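Local coordinates for carbohydrate deacetylase (Enterococcus faecalis, PDB 2I5I), which probably catalyses the magnesium-dependent deacetylation of acetylated carbohydrates, a step in the breakdown of oligosaccharides, at residues 115-118 with 123-126; 10-15 with 62-67; 20-25 with 49-54; 154-159 with 208-213; 95-100 with 131-136. All blocks are in the same frame, centred on the assembly; numbering follows the deposited sequence.

Interaction 1 (115-118 with 123-126); sequences ISFM and RPDH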
# COMPACT_ATOMS: atom_id res chain seq x y z
N ILE A 115 17.04 -15.84 14.38
CA ILE A 115 17.63 -14.61 13.85
C ILE A 115 17.26 -14.41 12.38
O ILE A 115 17.00 -13.29 11.94
CB ILE A 115 19.14 -14.61 14.03
CG1 ILE A 115 19.49 -14.39 15.52
CG2 ILE A 115 19.87 -13.64 13.15
CD1 ILE A 115 20.23 -15.60 16.02
N SER A 116 17.22 -15.51 11.64
CA SER A 116 16.87 -15.50 10.24
C SER A 116 15.42 -15.04 10.06
O SER A 116 15.19 -14.23 9.17
CB SER A 116 17.09 -16.85 9.58
OG SER A 116 18.46 -17.19 9.62
N PHE A 117 14.50 -15.54 10.87
CA PHE A 117 13.13 -15.04 10.84
C PHE A 117 13.13 -13.52 10.93
O PHE A 117 12.39 -12.85 10.20
CB PHE A 117 12.31 -15.62 11.99
CG PHE A 117 10.83 -15.26 12.04
CD1 PHE A 117 10.31 -14.07 12.49
CD2 PHE A 117 9.92 -16.20 11.58
CE1 PHE A 117 8.97 -13.75 12.48
CE2 PHE A 117 8.57 -15.93 11.56
CZ PHE A 117 8.08 -14.71 12.01
N MSE A 118 13.89 -13.00 11.90
CA MSE A 118 13.78 -11.57 12.19
C MSE A 118 14.38 -10.71 11.08
O MSE A 118 14.23 -9.49 11.10
CB MSE A 118 14.34 -11.23 13.59
CG MSE A 118 13.37 -11.75 14.65
SE MSE A 118 13.78 -11.47 16.40
CE MSE A 118 15.50 -11.78 16.38
N ARG A 123 9.39 -9.67 14.67
CA ARG A 123 9.66 -10.66 15.71
C ARG A 123 8.68 -11.80 15.60
O ARG A 123 7.48 -11.51 15.46
CB ARG A 123 9.52 -9.96 17.07
CG ARG A 123 10.08 -10.74 18.25
CD ARG A 123 10.22 -9.79 19.45
NE ARG A 123 11.04 -10.49 20.45
CZ ARG A 123 12.35 -10.33 20.58
NH1 ARG A 123 13.10 -9.53 19.84
NH2 ARG A 123 12.93 -11.05 21.54
N PRO A 124 9.05 -13.06 15.69
CA PRO A 124 7.99 -14.08 15.74
C PRO A 124 7.15 -13.87 16.99
O PRO A 124 7.65 -13.33 17.98
CB PRO A 124 8.78 -15.38 15.82
CG PRO A 124 10.15 -15.02 16.25
CD PRO A 124 10.40 -13.61 15.83
N ASP A 125 5.88 -14.26 17.02
CA ASP A 125 5.13 -14.11 18.27
C ASP A 125 5.21 -15.39 19.10
O ASP A 125 4.73 -15.46 20.25
CB ASP A 125 3.70 -13.69 17.94
CG ASP A 125 2.80 -14.76 17.37
OD1 ASP A 125 3.35 -15.80 16.96
OD2 ASP A 125 1.56 -14.56 17.34
N HIS A 126 5.79 -16.45 18.54
CA HIS A 126 5.93 -17.73 19.23
C HIS A 126 6.80 -18.69 18.43
O HIS A 126 7.24 -18.39 17.32
CB HIS A 126 4.57 -18.34 19.53
CG HIS A 126 3.87 -19.10 18.47
ND1 HIS A 126 3.18 -18.49 17.45
CD2 HIS A 126 3.72 -20.44 18.26
CE1 HIS A 126 2.64 -19.41 16.67
NE2 HIS A 126 2.95 -20.62 17.12
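P124 lies against one face of the F117 ring, in the one CH-pi interaction of a contact that M118 and R123 share about equally. CB of P124 lies 3.9 Å from the centroid of the F117 ring, 17° off the ring normal, so it sits over the face, though shifted toward the rim. The two side chains pass each other in opposite directions. F117 swings its CG anti to the backbone N (chi1 -176°), which carries the ring out from the last part of helix 103-117 and brings its CE1 to 3.3 Å from P124 N.

The apolar packing continues beyond the face. F117 CD1 meets P124 CD at 3.4 Å, and M118, modelled as selenomethionine, adds its CG at 3.7 Å from that same P124 CD. The F117 side chain also touches A38, I61 and V63 of the sheet, with F45 meeting its ring at a slant.

Of the polar groups, R123 runs extended alongside M118, with SE of M118 4.0 Å from NH1 of R123. That NH1 makes a salt bridge to E259 of the second subunit, and NH2 bonds to Y151 O. Further on, H126 ND1 donates to D125 OD1 at 2.7 Å, the bond lying close to the imidazole plane, and Y258 stacks on that ring.

What closes here is the return of a beta-alpha-beta crossover: strand 60-65 leads by way of helix 103-117 to its parallel neighbour 127-129, and the turn at 118-123 brings the chain back past the helix.

Interaction 2 (10-15 with 62-67); sequences NADDFG and GVHLTL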
# COMPACT_ATOMS: atom_id res chain seq x y z
N ASN A 10 -3.65 -22.79 14.26
CA ASN A 10 -2.36 -22.39 13.71
C ASN A 10 -2.05 -23.28 12.52
O ASN A 10 -2.01 -24.51 12.62
CB ASN A 10 -1.21 -22.50 14.73
CG ASN A 10 0.11 -22.01 14.16
OD1 ASN A 10 0.53 -20.86 14.36
ND2 ASN A 10 0.76 -22.91 13.45
N ALA A 11 -1.80 -22.61 11.40
CA ALA A 11 -1.40 -23.31 10.18
C ALA A 11 0.11 -23.50 10.16
O ALA A 11 0.86 -22.52 10.17
CB ALA A 11 -1.83 -22.52 8.95
N ASP A 12 0.58 -24.73 10.14
CA ASP A 12 2.01 -24.96 10.02
C ASP A 12 2.50 -24.80 8.58
O ASP A 12 1.73 -24.98 7.63
CB ASP A 12 2.33 -26.37 10.56
CG ASP A 12 2.04 -26.52 12.04
OD1 ASP A 12 1.51 -25.58 12.67
OD2 ASP A 12 2.33 -27.61 12.58
N ASP A 13 3.75 -24.42 8.42
CA ASP A 13 4.49 -24.44 7.17
C ASP A 13 4.33 -23.18 6.32
O ASP A 13 4.51 -23.23 5.10
CB ASP A 13 4.11 -25.66 6.33
CG ASP A 13 4.53 -26.99 6.93
OD1 ASP A 13 5.43 -26.95 7.80
OD2 ASP A 13 3.99 -28.06 6.57
N PHE A 14 4.03 -22.05 6.93
CA PHE A 14 4.07 -20.78 6.16
C PHE A 14 5.41 -20.61 5.47
O PHE A 14 6.47 -20.90 6.04
CB PHE A 14 3.77 -19.60 7.08
CG PHE A 14 3.24 -18.37 6.34
CD1 PHE A 14 2.01 -18.44 5.70
CD2 PHE A 14 3.98 -17.20 6.33
CE1 PHE A 14 1.53 -17.31 5.03
CE2 PHE A 14 3.51 -16.07 5.67
CZ PHE A 14 2.28 -16.15 5.04
N GLY A 15 5.44 -20.15 4.22
CA GLY A 15 6.68 -19.99 3.49
C GLY A 15 7.27 -21.27 2.94
O GLY A 15 8.33 -21.23 2.32
N GLY A 62 4.44 -16.97 13.87
CA GLY A 62 5.51 -17.47 14.72
C GLY A 62 6.56 -18.17 13.89
O GLY A 62 6.47 -18.29 12.66
N VAL A 63 7.60 -18.68 14.57
CA VAL A 63 8.72 -19.29 13.86
C VAL A 63 8.65 -20.82 13.97
O VAL A 63 8.54 -21.38 15.06
CB VAL A 63 10.08 -18.75 14.34
CG1 VAL A 63 10.26 -18.92 15.85
CG2 VAL A 63 11.25 -19.39 13.61
N HIS A 64 8.70 -21.47 12.81
CA HIS A 64 8.66 -22.90 12.63
C HIS A 64 10.08 -23.47 12.57
O HIS A 64 10.73 -23.53 11.52
CB HIS A 64 7.92 -23.25 11.34
CG HIS A 64 7.15 -24.53 11.36
ND1 HIS A 64 6.43 -24.96 12.44
CD2 HIS A 64 6.97 -25.48 10.42
CE1 HIS A 64 5.84 -26.11 12.19
NE2 HIS A 64 6.15 -26.46 10.95
N LEU A 65 10.63 -23.85 13.74
CA LEU A 65 11.99 -24.41 13.74
C LEU A 65 12.01 -25.80 13.12
O LEU A 65 10.99 -26.49 13.16
CB LEU A 65 12.53 -24.48 15.17
CG LEU A 65 12.61 -23.18 15.95
CD1 LEU A 65 12.93 -23.55 17.40
CD2 LEU A 65 13.63 -22.21 15.40
N THR A 66 13.14 -26.22 12.54
CA THR A 66 13.28 -27.53 11.95
C THR A 66 14.69 -28.11 12.05
O THR A 66 15.71 -27.42 12.13
CB THR A 66 12.88 -27.50 10.44
OG1 THR A 66 12.84 -28.84 9.94
CG2 THR A 66 13.89 -26.70 9.66
N LEU A 67 14.69 -29.44 12.07
CA LEU A 67 15.87 -30.25 11.95
C LEU A 67 15.73 -31.29 10.85
O LEU A 67 16.64 -32.07 10.62
CB LEU A 67 16.16 -31.00 13.27
CG LEU A 67 16.61 -30.12 14.44
CD1 LEU A 67 16.76 -30.94 15.71
CD2 LEU A 67 17.91 -29.40 14.13
O HOH W 1 5.41 -28.74 9.72
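H64 reaches across from strand 60-65 to D12, at the corner after strand 6-11, and D13, in the short strand 13-14. Strands 60-65 and 6-11 belong to the parallel sheet of this alternating beta-alpha fold, with 35-38 between them, and the residues meet at the C-terminal ends of the strands, where active sites of such folds usually lie.

The H64 side chain is nearly, but not fully, extended away from its backbone N (chi1 -147°). It crosses the D12 side chain at about a right angle, the carboxylate and ring planes 51° apart and D12 CG 3.8 Å from H64 CE1, while the backbone N of D13 lies over one ring face. D13 starts out pointing away from H64, yet with CG beside the backbone N (chi1 -67°) its carboxylate comes back, and OD1 ends 3.3 Å from H64 NE2.

Outside partners hold all three groups. H64 ND1 is bonded to D128 OD1, D13 OD2 forms a salt bridge with R232, and D12 OD1 forms one with R156. Together with H130, a predicted magnesium ligand, D13 and H64 have donor atoms facing one vacant point, consistent with a possible metal site left empty here. H64 NE2 and D13 OD1 share a water: it lies in the plane of the imidazole, 2.7 Å from H64 NE2, and donates a 2.6 Å hydrogen bond to D13 OD1.

Interaction 3 (20-25 with 49-54); sequences VTQGII and MESARI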
# COMPACT_ATOMS: atom_id res chain seq x y z
N VAL A 20 1.53 -23.10 -0.72
CA VAL A 20 1.22 -23.34 0.69
C VAL A 20 0.93 -21.97 1.31
O VAL A 20 -0.13 -21.81 1.90
CB VAL A 20 2.34 -24.07 1.43
CG1 VAL A 20 2.04 -24.05 2.93
CG2 VAL A 20 2.50 -25.50 0.95
N THR A 21 1.83 -21.01 1.16
CA THR A 21 1.66 -19.66 1.70
C THR A 21 0.30 -19.08 1.31
O THR A 21 -0.45 -18.52 2.11
CB THR A 21 2.79 -18.75 1.23
OG1 THR A 21 4.02 -19.22 1.87
CG2 THR A 21 2.62 -17.29 1.60
N GLN A 22 -0.08 -19.22 0.04
CA GLN A 22 -1.37 -18.60 -0.33
C GLN A 22 -2.56 -19.40 0.17
O GLN A 22 -3.63 -18.86 0.47
CB GLN A 22 -1.45 -18.39 -1.84
CG GLN A 22 -0.43 -17.40 -2.39
CD GLN A 22 -0.60 -16.01 -1.82
OE1 GLN A 22 -1.72 -15.55 -1.64
NE2 GLN A 22 0.48 -15.28 -1.55
N GLY A 23 -2.42 -20.72 0.28
CA GLY A 23 -3.48 -21.51 0.88
C GLY A 23 -3.69 -21.15 2.34
O GLY A 23 -4.82 -21.06 2.80
N ILE A 24 -2.59 -20.93 3.07
CA ILE A 24 -2.76 -20.46 4.45
C ILE A 24 -3.43 -19.11 4.52
O ILE A 24 -4.35 -18.88 5.31
CB ILE A 24 -1.40 -20.43 5.17
CG1 ILE A 24 -0.87 -21.86 5.42
CG2 ILE A 24 -1.45 -19.67 6.47
CD1 ILE A 24 0.61 -21.94 5.67
N ILE A 25 -3.00 -18.16 3.67
CA ILE A 25 -3.64 -16.84 3.69
C ILE A 25 -5.13 -16.95 3.44
O ILE A 25 -5.92 -16.25 4.09
CB ILE A 25 -2.93 -15.91 2.69
CG1 ILE A 25 -1.54 -15.50 3.18
CG2 ILE A 25 -3.78 -14.68 2.37
CD1 ILE A 25 -0.65 -14.71 2.23
N MSE A 49 6.64 -13.63 3.87
CA MSE A 49 6.41 -12.62 4.89
C MSE A 49 5.96 -11.31 4.26
O MSE A 49 5.12 -10.59 4.79
CB MSE A 49 7.70 -12.48 5.73
CG MSE A 49 8.02 -13.76 6.49
SE MSE A 49 6.85 -14.18 7.80
CE MSE A 49 6.97 -12.71 8.82
N GLU A 50 6.49 -11.01 3.07
CA GLU A 50 6.00 -9.84 2.32
C GLU A 50 4.54 -10.00 1.93
O GLU A 50 3.72 -9.08 2.08
CB GLU A 50 6.86 -9.65 1.06
CG GLU A 50 6.42 -8.61 0.07
CD GLU A 50 6.18 -7.23 0.62
OE1 GLU A 50 6.69 -6.88 1.71
OE2 GLU A 50 5.46 -6.46 -0.05
N SER A 51 4.14 -11.16 1.43
CA SER A 51 2.74 -11.38 1.05
C SER A 51 1.81 -11.18 2.23
O SER A 51 0.72 -10.61 2.24
CB SER A 51 2.59 -12.78 0.46
OG SER A 51 1.28 -13.03 0.01
N ALA A 52 2.29 -11.70 3.39
CA ALA A 52 1.45 -11.49 4.58
C ALA A 52 1.30 -10.02 4.91
O ALA A 52 0.21 -9.56 5.28
CB ALA A 52 2.07 -12.28 5.74
N ARG A 53 2.39 -9.27 4.82
CA ARG A 53 2.37 -7.87 5.15
C ARG A 53 1.35 -7.11 4.29
O ARG A 53 0.67 -6.25 4.80
CB ARG A 53 3.74 -7.23 4.93
CG ARG A 53 3.82 -5.75 5.23
CD ARG A 53 5.18 -5.16 4.88
NE ARG A 53 5.39 -5.10 3.44
CZ ARG A 53 5.12 -4.08 2.64
NH1 ARG A 53 4.60 -2.94 3.09
NH2 ARG A 53 5.37 -4.20 1.34
N ILE A 54 1.33 -7.49 3.01
CA ILE A 54 0.47 -6.65 2.15
C ILE A 54 -0.91 -7.24 2.00
O ILE A 54 -1.84 -6.45 1.81
CB ILE A 54 1.12 -6.42 0.78
CG1 ILE A 54 1.18 -7.63 -0.13
CG2 ILE A 54 2.51 -5.83 0.97
CD1 ILE A 54 1.78 -7.34 -1.49
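Q22 and I25 of helix 18-29 both converge on S51 of helix 45-55. These are successive helices of the beta-alpha-beta fold, each leading on to the next parallel strand, and they run in nearly the same direction: the short segments cross at -26°, with axes 10.6 Å apart. At that spacing the backbones stay well separated and side chains bridge the gap.

The polar link is a single hydrogen bond. Q22 bends at chi2 (-62°), which turns its amide toward the other helix, and NE2 donates to S51 OG at 2.9 Å. The hydroxyl lies close to the amide plane, but the N-H...O angle of 141° makes the bond somewhat bent. Q22 of the third subunit packs against this Q22.

Van der Waals contact comes from I25: its methyl CD1 packs against the S51 hydroxyl, 3.4 Å from OG, and lies more loosely 4.4 Å from A52 N. F14 of strand 13-14 packs against both I25 and A52.

A salt bridge within helix 45-55 takes no part in the contact with helix 18-29; its R53 packs on P57 of the second subunit. R53 takes E50 side-on, one nitrogen to each oxygen: NE donates to OE1 at 2.8 Å, and NH2 meets the syn lone pair of E50 OE2 at 2.7 Å.

Interaction 4 (154-159 with 208-213); sequences PLRNAS and VFEINC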
# COMPACT_ATOMS: atom_id res chain seq x y z
N PRO A 154 6.59 -17.44 23.86
CA PRO A 154 5.85 -18.64 24.25
C PRO A 154 6.15 -19.74 23.22
O PRO A 154 6.54 -19.44 22.09
CB PRO A 154 4.40 -18.22 24.21
CG PRO A 154 4.38 -17.06 23.27
CD PRO A 154 5.70 -16.36 23.41
N LEU A 155 5.95 -20.97 23.65
CA LEU A 155 6.32 -22.14 22.89
C LEU A 155 5.18 -23.13 22.80
O LEU A 155 4.48 -23.36 23.80
CB LEU A 155 7.51 -22.82 23.61
CG LEU A 155 7.94 -24.17 23.09
CD1 LEU A 155 8.53 -24.02 21.67
CD2 LEU A 155 8.98 -24.83 23.98
N ARG A 156 4.98 -23.71 21.63
CA ARG A 156 3.92 -24.68 21.42
C ARG A 156 4.02 -25.82 22.45
O ARG A 156 5.13 -26.29 22.69
CB ARG A 156 4.01 -25.29 20.01
CG ARG A 156 3.06 -26.46 19.82
CD ARG A 156 3.18 -27.01 18.40
NE ARG A 156 2.27 -26.27 17.52
CZ ARG A 156 2.18 -26.52 16.21
NH1 ARG A 156 2.93 -27.45 15.66
NH2 ARG A 156 1.34 -25.84 15.43
N ASN A 157 2.88 -26.22 22.98
CA ASN A 157 2.83 -27.38 23.88
C ASN A 157 3.31 -28.61 23.12
O ASN A 157 2.70 -29.04 22.14
CB ASN A 157 1.43 -27.52 24.43
CG ASN A 157 1.13 -28.73 25.26
OD1 ASN A 157 1.74 -29.79 25.10
ND2 ASN A 157 0.17 -28.53 26.16
N ALA A 158 4.40 -29.20 23.59
CA ALA A 158 4.99 -30.34 22.92
C ALA A 158 4.36 -31.70 23.17
O ALA A 158 4.77 -32.68 22.51
CB ALA A 158 6.47 -30.40 23.37
N SER A 159 3.39 -31.87 24.08
CA SER A 159 2.92 -33.25 24.30
C SER A 159 1.77 -33.67 23.41
O SER A 159 0.75 -33.00 23.39
CB SER A 159 2.51 -33.41 25.78
OG SER A 159 1.48 -34.37 25.99
N VAL A 208 -6.33 -21.93 27.38
CA VAL A 208 -5.82 -21.76 26.03
C VAL A 208 -5.52 -23.10 25.35
O VAL A 208 -4.80 -23.95 25.88
CB VAL A 208 -4.55 -20.91 25.98
CG1 VAL A 208 -4.12 -20.66 24.54
CG2 VAL A 208 -4.75 -19.59 26.71
N PHE A 209 -6.07 -23.26 24.15
CA PHE A 209 -5.99 -24.45 23.35
C PHE A 209 -5.43 -24.14 21.96
O PHE A 209 -5.69 -23.05 21.45
CB PHE A 209 -7.35 -25.11 23.18
CG PHE A 209 -8.07 -25.39 24.49
CD1 PHE A 209 -8.65 -24.36 25.21
CD2 PHE A 209 -8.14 -26.68 24.97
CE1 PHE A 209 -9.29 -24.61 26.41
CE2 PHE A 209 -8.78 -26.94 26.17
CZ PHE A 209 -9.35 -25.91 26.88
N GLU A 210 -4.68 -25.09 21.40
CA GLU A 210 -4.15 -24.94 20.05
C GLU A 210 -4.58 -26.14 19.21
O GLU A 210 -4.34 -27.30 19.55
CB GLU A 210 -2.63 -24.79 20.00
CG GLU A 210 -2.14 -24.62 18.57
CD GLU A 210 -0.66 -24.40 18.42
OE1 GLU A 210 0.07 -24.39 19.44
OE2 GLU A 210 -0.18 -24.23 17.27
N ILE A 211 -5.24 -25.83 18.09
CA ILE A 211 -5.41 -26.86 17.07
C ILE A 211 -4.47 -26.55 15.91
O ILE A 211 -4.53 -25.44 15.36
CB ILE A 211 -6.85 -26.88 16.54
CG1 ILE A 211 -7.90 -27.43 17.50
CG2 ILE A 211 -6.88 -27.63 15.21
CD1 ILE A 211 -9.31 -26.94 17.21
N ASN A 212 -3.57 -27.45 15.53
CA ASN A 212 -2.70 -27.11 14.39
C ASN A 212 -3.31 -27.72 13.13
O ASN A 212 -4.21 -28.57 13.14
CB ASN A 212 -1.26 -27.53 14.60
CG ASN A 212 -0.98 -29.00 14.44
OD1 ASN A 212 -1.80 -29.82 14.86
ND2 ASN A 212 0.17 -29.34 13.87
N CYS A 213 -2.80 -27.22 11.99
CA CYS A 213 -3.35 -27.69 10.72
C CYS A 213 -2.37 -27.38 9.59
O CYS A 213 -1.42 -26.64 9.81
CB CYS A 213 -4.71 -27.05 10.44
SG CYS A 213 -4.74 -25.25 10.50
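R156 turns the side of its guanidinium to the carboxylate of E210, and two of its nitrogens close on one oxygen. NH2 donates to E210 OE2 at 2.9 Å in a fairly straight bond (154°), and NE reaches that OE2 at 3.2 Å. Both lie above the same face of the carboxylate, while OE2 stays in the plane of the guanidinium. The other oxygen, E210 OE1, takes part only weakly, 3.5 Å from NE. Two residues on, N212 crosses R156 at about a right angle and puts its CB 3.2 Å from R156 NH2.

The kink that makes this side-on approach possible is at chi3 of R156 (-87°); E210 comes to meet it fully extended. E210 and N212 alternate with I211 on strand 208-213, so both face R156. This strand is flanked by 6-11 and 179-181 in the parallel sheet, whereas R156 belongs to the loop after helix 138-151; the backbone of P154 and R156 in this loop pairs with I127 of strand 127-129.

A second shell fixes these groups. R156 NH2 also makes a salt bridge to D12 OD1, and N212 ND2 binds the other oxygen of D12, which ties arginine and asparagine to one carboxylate. Y258 OH bonds to E210 OE1. The two carboxylates would be expected to stabilise the positive charge of the buried guanidinium. Beyond R156 the loop bends in an Asx turn, S159 N donating to N157 OD1 at 2.8 Å.

Interaction 5 (95-100 with 131-136); sequences SIFEEK and HNVHGK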
# COMPACT_ATOMS: atom_id res chain seq x y z
N SER A 95 12.92 -39.77 10.38
CA SER A 95 13.02 -41.15 10.82
C SER A 95 14.37 -41.41 11.47
O SER A 95 14.48 -42.30 12.33
CB SER A 95 12.87 -42.15 9.67
OG SER A 95 14.15 -42.33 9.05
N ILE A 96 15.42 -40.67 11.09
CA ILE A 96 16.71 -41.03 11.68
C ILE A 96 17.44 -39.90 12.38
O ILE A 96 18.58 -40.11 12.82
CB ILE A 96 17.62 -41.63 10.58
CG1 ILE A 96 17.68 -40.80 9.30
CG2 ILE A 96 17.20 -43.07 10.29
CD1 ILE A 96 19.06 -40.70 8.69
N PHE A 97 16.85 -38.71 12.50
CA PHE A 97 17.59 -37.56 13.00
C PHE A 97 17.89 -37.63 14.50
O PHE A 97 18.96 -37.14 14.90
CB PHE A 97 16.82 -36.26 12.73
CG PHE A 97 15.82 -35.86 13.81
CD1 PHE A 97 14.56 -36.42 13.85
CD2 PHE A 97 16.18 -34.94 14.78
CE1 PHE A 97 13.66 -36.07 14.82
CE2 PHE A 97 15.28 -34.57 15.76
CZ PHE A 97 14.01 -35.13 15.77
N GLU A 98 16.97 -38.20 15.27
CA GLU A 98 17.05 -38.09 16.73
C GLU A 98 18.39 -38.61 17.25
O GLU A 98 18.95 -38.05 18.19
CB GLU A 98 15.89 -38.84 17.38
CG GLU A 98 15.79 -38.54 18.86
CD GLU A 98 14.78 -39.38 19.60
OE1 GLU A 98 14.24 -40.35 19.04
OE2 GLU A 98 14.54 -39.05 20.78
N GLU A 99 18.88 -39.66 16.62
CA GLU A 99 20.09 -40.38 16.96
C GLU A 99 21.35 -39.65 16.53
O GLU A 99 22.45 -39.86 17.04
CB GLU A 99 20.07 -41.78 16.31
N LYS A 100 21.23 -38.75 15.55
CA LYS A 100 22.46 -38.16 15.03
C LYS A 100 22.80 -36.84 15.68
O LYS A 100 23.96 -36.50 15.89
CB LYS A 100 22.30 -37.95 13.52
CG LYS A 100 21.93 -39.23 12.77
CD LYS A 100 23.10 -39.65 11.90
CE LYS A 100 22.96 -41.10 11.46
NZ LYS A 100 24.31 -41.65 11.16
N HIS A 131 7.54 -31.16 12.14
CA HIS A 131 7.57 -32.55 12.57
C HIS A 131 7.56 -32.67 14.10
O HIS A 131 7.92 -33.74 14.61
CB HIS A 131 8.81 -33.25 12.02
CG HIS A 131 8.73 -33.44 10.52
ND1 HIS A 131 9.78 -33.91 9.77
CD2 HIS A 131 7.72 -33.22 9.64
CE1 HIS A 131 9.43 -33.97 8.50
NE2 HIS A 131 8.17 -33.56 8.38
N ASN A 132 7.17 -31.60 14.78
CA ASN A 132 7.17 -31.56 16.24
C ASN A 132 8.46 -32.10 16.83
O ASN A 132 8.40 -32.85 17.82
CB ASN A 132 5.99 -32.34 16.83
CG ASN A 132 5.64 -31.86 18.23
OD1 ASN A 132 5.80 -30.69 18.55
ND2 ASN A 132 5.15 -32.78 19.05
N VAL A 133 9.61 -31.75 16.26
CA VAL A 133 10.88 -32.28 16.75
C VAL A 133 11.30 -31.79 18.13
O VAL A 133 12.10 -32.51 18.77
CB VAL A 133 12.02 -32.02 15.73
CG1 VAL A 133 11.77 -32.89 14.49
CG2 VAL A 133 12.17 -30.56 15.37
N HIS A 134 10.92 -30.70 18.72
CA HIS A 134 11.01 -30.12 20.03
C HIS A 134 10.21 -30.93 21.05
O HIS A 134 10.36 -30.70 22.25
CB HIS A 134 10.56 -28.67 20.09
CG HIS A 134 9.17 -28.23 20.31
ND1 HIS A 134 8.19 -28.23 19.34
CD2 HIS A 134 8.55 -27.70 21.41
CE1 HIS A 134 7.06 -27.76 19.82
NE2 HIS A 134 7.24 -27.43 21.09
N GLY A 135 9.38 -31.85 20.57
CA GLY A 135 8.66 -32.75 21.45
C GLY A 135 9.06 -34.19 21.23
O GLY A 135 8.42 -35.13 21.70
N LYS A 136 10.15 -34.42 20.51
CA LYS A 136 10.56 -35.79 20.22
C LYS A 136 11.12 -36.49 21.47
O LYS A 136 10.97 -37.71 21.63
CB LYS A 136 11.63 -35.81 19.14
CG LYS A 136 12.19 -37.18 18.78
CD LYS A 136 11.09 -38.20 18.56
CE LYS A 136 11.37 -39.10 17.36
NZ LYS A 136 10.10 -39.81 16.99
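V133 and K136 are the residues of 131-136 that meet F97 and E98. The segment starts just after H130, a predicted magnesium ligand, and its first two residues, H131 and N132, both have positive phi, which turns the chain sharply away from strand 127-129 into a short 3-10 segment.

V133 comes next and presents one methyl. With CG1 placed beside the backbone N (chi1 -69°), that methyl meets the F97 ring at a slant. The far end of the ring, CZ, makes the contact, 3.4 Å from V133 CG1.

H134 points the other way, into the protein, where NE2 binds the carbonyl oxygen of R156 and ND1 binds S129 OG. G135 N closes the turn on N132 O, and G135 O receives Y167 OH.

K136 returns to the contact. Its chain bends at chi2 and chi3 and crosses E98 at about a right angle: K136 CG lies 3.5 Å from E98 CD, and K136 CE is 3.6 Å from E98 OE1. The charged ends do not meet, since K136 NZ stays 4.7 Å from E98 OE1; E98 OE2 is bonded to N137 instead. The lysine methylenes also brush the ring, K136 CG being 4.1 Å from F97 CZ.

The contact thus joins the short, weakly bonded helix 94-97 to the beta-alpha loop between strand 127-129 and helix 138-151, with F97 also resting on T68 and on L140 of that second helix.

Interaction 2 is at the heart of the set, about 4 Å from the centre of the chain, and holds two of the three residues round the possible metal site. Interaction 4 backs it directly: D12 OD1 and R156 NH2 are 2.8 Å apart, and the centres of interactions 2 and 4 are about 12 Å apart. Interaction 5 comes near as well, the V133 side chain about 6 Å from that of H130, and H134 NE2 joins it to R156 O of interaction 4 at 2.9 Å. Interaction 1 connects through H126 O, 2.8 Å from V63 N. Interaction 3 lies farther out; G15 N to T21 OG1, 2.9 Å, links it to interaction 2, while interaction 5 is about 28 Å away between centres.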